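Local coordinates for protein PHOX (Pseudomonas fluorescens, PDB 4AMF) that hydrolyses phosphate monoesters as a PhoX alkaline phosphatase of beta-propeller fold, using a cofactor built of a mu-oxo-diiron centre and calcium ions, at residues Y185-E190 against V246-F251. Residues are numbered along the deposited sequence; the frame is centred on the assembly and turned at random.
With FEO (mu-oxo-diiron), chain I; ACP (phosphomethylphosphonic acid adenylate ester), chain C.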
loop_
_atom_site.group_PDB
_atom_site.type_symbol
_atom_site.label_atom_id
_atom_site.label_comp_id
_atom_site.label_asym_id
_atom_site.label_seq_id
_atom_site.Cartn_x
_atom_site.Cartn_y
_atom_site.Cartn_z
ATOM N N TYR A 185 -4.414 -13.225 2.720
ATOM C CA TYR A 185 -4.249 -11.851 2.285
ATOM C C TYR A 185 -3.696 -11.034 3.412
ATOM O O TYR A 185 -4.172 -11.178 4.535
ATOM C CB TYR A 185 -5.630 -11.284 1.876
ATOM C CG TYR A 185 -5.607 -9.885 1.314
ATOM C CD1 TYR A 185 -4.933 -9.603 0.138
ATOM C CD2 TYR A 185 -6.176 -8.823 2.006
ATOM C CE1 TYR A 185 -4.985 -8.340 -0.437
ATOM C CE2 TYR A 185 -6.217 -7.551 1.460
ATOM C CZ TYR A 185 -5.575 -7.300 0.256
ATOM O OH TYR A 185 -5.565 -6.051 -0.313
ATOM N N LEU A 186 -2.722 -10.185 3.124
ATOM C CA LEU A 186 -2.177 -9.298 4.133
ATOM C C LEU A 186 -2.596 -7.888 3.754
ATOM O O LEU A 186 -2.441 -7.486 2.590
ATOM C CB LEU A 186 -0.664 -9.364 4.200
ATOM C CG LEU A 186 -0.082 -10.754 4.427
ATOM C CD1 LEU A 186 1.449 -10.672 4.472
ATOM C CD2 LEU A 186 -0.595 -11.375 5.712
ATOM N N THR A 187 -3.065 -7.117 4.719
ATOM C CA THR A 187 -3.471 -5.728 4.502
ATOM C C THR A 187 -2.676 -4.915 5.472
ATOM O O THR A 187 -2.462 -5.348 6.609
ATOM C CB THR A 187 -4.987 -5.506 4.586
ATOM O OG1 THR A 187 -5.257 -4.139 4.254
ATOM C CG2 THR A 187 -5.587 -5.825 5.934
ATOM N N CYS A 188 -2.263 -3.736 5.046
ATOM C CA CYS A 188 -1.296 -2.909 5.744
ATOM C C CYS A 188 -1.856 -1.610 6.222
ATOM O O CYS A 188 -2.335 -0.837 5.392
ATOM C CB CYS A 188 -0.137 -2.680 4.783
ATOM S SG CYS A 188 0.808 -4.180 4.454
ATOM N N GLU A 189 -1.778 -1.344 7.552
ATOM C CA GLU A 189 -2.250 -0.082 8.153
ATOM C C GLU A 189 -1.113 0.919 8.032
ATOM O O GLU A 189 -0.036 0.706 8.605
ATOM C CB GLU A 189 -2.644 -0.305 9.625
ATOM C CG GLU A 189 -3.789 -1.284 9.738
ATOM C CD GLU A 189 -4.074 -1.860 11.110
ATOM O OE1 GLU A 189 -3.290 -1.631 12.067
ATOM O OE2 GLU A 189 -5.147 -2.491 11.237
ATOM N N GLU A 190 -1.342 1.990 7.271
ATOM C CA GLU A 190 -0.340 2.996 6.981
ATOM C C GLU A 190 -0.561 4.260 7.811
ATOM O O GLU A 190 -0.059 4.339 8.942
ATOM C CB GLU A 190 -0.285 3.282 5.496
ATOM C CG GLU A 190 0.825 4.222 5.070
ATOM C CD GLU A 190 0.609 4.799 3.690
ATOM O OE1 GLU A 190 -0.565 4.884 3.254
ATOM O OE2 GLU A 190 1.614 5.113 3.011
ATOM N N VAL A 246 -2.228 -7.030 8.877
ATOM C CA VAL A 246 -3.391 -7.827 9.276
ATOM C C VAL A 246 -3.592 -8.937 8.261
ATOM O O VAL A 246 -3.537 -8.693 7.066
ATOM C CB VAL A 246 -4.652 -6.936 9.378
ATOM C CG1 VAL A 246 -5.838 -7.740 9.925
ATOM C CG2 VAL A 246 -4.398 -5.727 10.276
ATOM N N GLU A 247 -3.743 -10.163 8.736
ATOM C CA GLU A 247 -3.917 -11.319 7.866
ATOM C C GLU A 247 -5.397 -11.685 7.812
ATOM O O GLU A 247 -6.060 -11.838 8.845
ATOM C CB GLU A 247 -3.081 -12.498 8.374
ATOM C CG GLU A 247 -3.027 -13.679 7.446
ATOM C CD GLU A 247 -2.011 -14.723 7.854
ATOM O OE1 GLU A 247 -1.435 -14.619 8.963
ATOM O OE2 GLU A 247 -1.894 -15.717 7.106
ATOM N N ILE A 248 -5.897 -11.879 6.584
ATOM C CA ILE A 248 -7.289 -12.210 6.312
ATOM C C ILE A 248 -7.338 -13.470 5.464
ATOM O O ILE A 248 -6.574 -13.582 4.501
ATOM C CB ILE A 248 -7.974 -11.018 5.563
ATOM C CG1 ILE A 248 -8.084 -9.757 6.449
ATOM C CG2 ILE A 248 -9.366 -11.398 5.006
ATOM C CD1 ILE A 248 -8.172 -8.451 5.678
ATOM N N ASP A 249 -8.333 -14.338 5.723
ATOM C CA ASP A 249 -8.573 -15.526 4.892
ATOM C C ASP A 249 -9.768 -15.199 3.996
ATOM O O ASP A 249 -10.883 -15.195 4.504
ATOM C CB ASP A 249 -8.907 -16.730 5.775
ATOM C CG ASP A 249 -9.136 -17.999 4.987
ATOM O OD1 ASP A 249 -9.105 -17.934 3.745
ATOM O OD2 ASP A 249 -9.305 -19.072 5.626
ATOM N N PRO A 250 -9.577 -14.932 2.692
ATOM C CA PRO A 250 -10.726 -14.588 1.838
ATOM C C PRO A 250 -11.687 -15.719 1.558
ATOM O O PRO A 250 -12.823 -15.449 1.178
ATOM C CB PRO A 250 -10.083 -14.104 0.541
ATOM C CG PRO A 250 -8.782 -14.813 0.497
ATOM C CD PRO A 250 -8.325 -14.965 1.921
ATOM N N PHE A 251 -11.229 -16.974 1.714
ATOM C CA PHE A 251 -12.081 -18.111 1.473
ATOM C C PHE A 251 -12.934 -18.492 2.678
ATOM O O PHE A 251 -13.707 -19.437 2.569
ATOM C CB PHE A 251 -11.275 -19.298 0.960
ATOM C CG PHE A 251 -10.734 -19.068 -0.428
ATOM C CD1 PHE A 251 -11.504 -19.354 -1.546
ATOM C CD2 PHE A 251 -9.468 -18.550 -0.617
ATOM C CE1 PHE A 251 -11.001 -19.146 -2.825
ATOM C CE2 PHE A 251 -8.950 -18.399 -1.894
ATOM C CZ PHE A 251 -9.729 -18.666 -2.988
HETATM FE FE1 FEO I . -1.207 4.814 1.257
HETATM FE FE2 FEO I . 2.098 5.472 1.062
HETATM O O FEO I . 0.423 4.911 0.227
HETATM P PG ACP C . -0.064 7.757 0.559
HETATM O O1G ACP C . -0.250 7.518 -1.002
HETATM O O2G ACP C . -1.245 6.935 1.352
HETATM O O3G ACP C . 1.385 7.391 1.015
HETATM P PB ACP C . 0.424 10.469 -0.384
HETATM O O1B ACP C . 1.683 9.924 -0.931
HETATM O O2B ACP C . -0.762 10.806 -1.316
HETATM C C3B ACP C . -0.181 9.486 0.936
HETATM P PA ACP C . 0.434 13.266 0.451
HETATM O O1A ACP C . -0.935 13.274 1.009
HETATM O O2A ACP C . 0.810 14.115 -0.723
HETATM O O3A ACP C . 0.954 11.813 0.230
HETATM O "O5'" ACP C . 1.479 13.808 1.613
HETATM C "C5'" ACP C . 2.897 13.613 1.496
HETATM C "C4'" ACP C . 3.446 12.912 2.711
HETATM O "O4'" ACP C . 3.384 13.809 3.838
HETATM C "C3'" ACP C . 2.785 11.616 3.171
HETATM O "O3'" ACP C . 3.778 10.709 3.657
HETATM C "C2'" ACP C . 1.810 12.098 4.247
HETATM O "O2'" ACP C . 1.519 11.057 5.170
HETATM C "C1'" ACP C . 2.590 13.258 4.875
HETATM N N9 ACP C . 1.769 14.326 5.434
HETATM C C8 ACP C . 0.575 14.803 4.957
HETATM N N7 ACP C . 0.067 15.782 5.664
HETATM C C5 ACP C . 0.990 15.962 6.685
HETATM C C6 ACP C . 1.008 16.810 7.813
HETATM N N6 ACP C . -0.003 17.616 8.155
HETATM N N1 ACP C . 2.075 16.730 8.641
HETATM C C2 ACP C . 3.040 15.845 8.365
HETATM N N3 ACP C . 3.116 14.980 7.346
HETATM C C4 ACP C . 2.054 15.085 6.545
HETATM O O HOH W 1 -1.991 4.696 -0.947
#
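Y185 and T187 pair with I248 and V246 through four backbone hydrogen bonds that join two neighbouring antiparallel strands of a beta-sheet in the propeller, flanked by strands 174-179 and 258-260. The bonds from Y185 N to I248 O and from I248 N to Y185 O are both 2.8 Å long, and T187 and V246 form a second reciprocal pair. Between them L186 faces E247 as a non-hydrogen-bonded pair, where the CA atoms of L186 and E247 donate C-H...O contacts to V246 O and Y185 O.

The apolar contacts divide between the two faces of the sheet. On the face of Y185, T187, V246 and I248, the CD1 methyl of I248 sits at the edge of the Y185 ring, near its plane, 4.2 Å from CD2, and also meets T187 CG2 at 3.7 Å. With OG1 of T187 anti to the backbone N (chi1 -176°), CG2 turns toward V246 and I248 while the hydroxyl bonds to N84 and N174. V115 of strand 114-123 packs on Y185, T187 and I248. On the other face L186 CD2 lies 3.8 Å from E247 CG, against the aliphatic stem of the glutamate, whose carboxylate is held by R260 and T184.

Polar and metal contacts gather at the end of strand 185-189. The carboxylate of E189 angles back toward V246 and meets its CG2 methyl through OE2, 3.5 Å away; that same oxygen is tied to K259 and T171. E190, directly after the strand, bridges the diiron centre, OE1 binding FE1 at 2.1 Å and OE2 binding FE2 at 2.0 Å. Each iron also takes one gamma-phosphonate oxygen of the substrate analogue. Bonded alongside strand 246-248, strand 185-189 is anchored just before E190, consistent with the pairing helping to position the carboxylate that spans both irons beside the analogue's terminal phosphonate.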